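Local coordinates for protein ESSB (Geobacillus thermodenitrificans, PDB 2YNQ) that is an integral membrane component of the type VII secretion system, represented here by the protein's extracellular domain, at residues S50-E55 against N67-K72. Numbering follows the deposited sequence.
Sequences SYVMTE and NNITLK. With NA (sodium ion), chain O.
V52, near the C-terminal end of helix 41-53, sets both of its methyl groups against the loop 67-72, which gives N67 and I69 to the contact. CG1 of V52 lies 3.4 Å from the backbone O of N67 and, more loosely, 4.1 Å from CG1 of I69. The other branch, CG2, packs on CB of N67 at 3.8 Å, where the two side chains run nearly at a right angle. All of this is van der Waals contact: a forked aliphatic side chain lies against one carbonyl and two aliphatic carbons. With both methyls removed, as by an alanine here, N67 CB and I69 CG1 would probably be left facing a gap.

N67 is shared between two tasks. Its CB faces the helix, while CG is held between the backbone N and the carbonyl carbon (chi1 68°) and OD1 reaches the sodium ion at 2.6 Å. Waters 2 and 3, each 2.5 Å from the ion, and a more distant water 1 are further ligands, and the backbone O atoms of R62 and V65 complete the site. The ion thus ties the start of the loop to the end of helix 59-64, probably steadying the backbone on which V52 rests.

W81 of helix 75-85 touches the side chains of V52, N67 and I69 and so bridges helix and loop, while I69 also leans on Y45 and S49 of helix 41-53. In this all-helical domain the N67 to I69 part of the connection thus lies against helix 41-53 on one hand and against W81 of helix 75-85 on the other.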
# COMPACT_ATOMS: atom_id res chain seq x y z
N SER D 50 5.12 0.29 -13.90
CA SER D 50 3.82 -0.34 -13.75
C SER D 50 3.62 -0.79 -12.30
O SER D 50 2.55 -0.57 -11.74
CB SER D 50 3.63 -1.49 -14.72
OG SER D 50 3.63 -1.01 -16.05
N TYR D 51 4.66 -1.37 -11.68
CA TYR D 51 4.54 -1.74 -10.28
C TYR D 51 4.38 -0.53 -9.39
O TYR D 51 3.49 -0.48 -8.53
CB TYR D 51 5.72 -2.58 -9.81
CG TYR D 51 5.63 -4.04 -10.21
CD1 TYR D 51 4.59 -4.85 -9.75
CD2 TYR D 51 6.59 -4.59 -11.04
CE1 TYR D 51 4.53 -6.21 -10.10
CE2 TYR D 51 6.54 -5.93 -11.40
CZ TYR D 51 5.51 -6.74 -10.93
OH TYR D 51 5.50 -8.06 -11.31
N VAL D 52 5.22 0.48 -9.61
CA VAL D 52 5.21 1.62 -8.73
C VAL D 52 3.87 2.37 -8.83
O VAL D 52 3.39 2.90 -7.84
CB VAL D 52 6.46 2.55 -8.93
CG1 VAL D 52 6.09 3.90 -9.51
CG2 VAL D 52 7.11 2.80 -7.60
N MET D 53 3.27 2.38 -10.02
CA MET D 53 2.02 3.10 -10.21
C MET D 53 0.86 2.40 -9.51
O MET D 53 -0.17 3.04 -9.19
CB MET D 53 1.68 3.25 -11.70
CG MET D 53 2.59 4.19 -12.48
SD MET D 53 2.39 5.92 -12.00
CE MET D 53 0.64 6.12 -12.35
N THR D 54 1.03 1.11 -9.27
CA THR D 54 -0.04 0.30 -8.70
C THR D 54 0.28 -0.15 -7.27
O THR D 54 -0.41 -0.99 -6.71
CB THR D 54 -0.33 -0.94 -9.58
OG1 THR D 54 0.87 -1.71 -9.72
CG2 THR D 54 -0.79 -0.52 -10.95
N GLU D 55 1.34 0.39 -6.68
CA GLU D 55 1.66 0.09 -5.28
C GLU D 55 0.70 0.86 -4.37
O GLU D 55 0.53 2.07 -4.51
CB GLU D 55 3.13 0.45 -4.98
CG GLU D 55 3.60 0.13 -3.58
CD GLU D 55 3.77 -1.37 -3.32
OE1 GLU D 55 3.67 -2.18 -4.26
OE2 GLU D 55 4.00 -1.73 -2.15
N ASN D 67 9.81 6.86 -5.07
CA ASN D 67 9.00 6.10 -6.00
C ASN D 67 8.90 6.76 -7.38
O ASN D 67 8.07 6.38 -8.19
CB ASN D 67 7.60 5.92 -5.43
CG ASN D 67 6.83 7.23 -5.37
OD1 ASN D 67 7.41 8.30 -5.10
ND2 ASN D 67 5.53 7.15 -5.61
N ASN D 68 9.73 7.76 -7.65
CA ASN D 68 9.73 8.32 -8.98
C ASN D 68 10.61 7.48 -9.91
O ASN D 68 11.74 7.14 -9.56
CB ASN D 68 10.18 9.78 -8.97
CG ASN D 68 10.03 10.43 -10.36
OD1 ASN D 68 9.00 10.24 -11.05
ND2 ASN D 68 11.06 11.18 -10.78
N ILE D 69 10.07 7.15 -11.09
CA ILE D 69 10.79 6.33 -12.08
C ILE D 69 10.82 7.03 -13.44
O ILE D 69 9.78 7.39 -13.99
CB ILE D 69 10.14 4.93 -12.26
CG1 ILE D 69 9.91 4.23 -10.91
CG2 ILE D 69 10.97 4.07 -13.23
CD1 ILE D 69 10.99 3.27 -10.49
N THR D 70 12.02 7.23 -13.99
CA THR D 70 12.19 7.88 -15.28
C THR D 70 13.24 7.13 -16.08
O THR D 70 13.88 6.21 -15.56
CB THR D 70 12.70 9.33 -15.13
OG1 THR D 70 14.09 9.31 -14.80
CG2 THR D 70 11.92 10.09 -14.07
N LEU D 71 13.43 7.53 -17.34
CA LEU D 71 14.48 6.90 -18.15
C LEU D 71 15.86 7.45 -17.83
O LEU D 71 16.82 7.16 -18.53
CB LEU D 71 14.16 6.94 -19.65
CG LEU D 71 13.12 5.86 -19.98
CD1 LEU D 71 12.35 6.19 -21.23
CD2 LEU D 71 13.73 4.45 -20.05
N LYS D 72 15.95 8.21 -16.74
CA LYS D 72 17.23 8.55 -16.13
C LYS D 72 17.50 7.81 -14.80
O LYS D 72 18.63 7.80 -14.31
CB LYS D 72 17.33 10.06 -15.94
CG LYS D 72 17.59 10.79 -17.25
CD LYS D 72 17.28 12.28 -17.14
CE LYS D 72 17.06 12.91 -18.53
NZ LYS D 72 16.27 14.17 -18.43
NA NA O . 7.94 10.04 -3.20
O HOH W 1 10.16 10.30 -5.13
O HOH W 2 9.92 11.36 -2.53
O HOH W 3 7.04 11.97 -4.47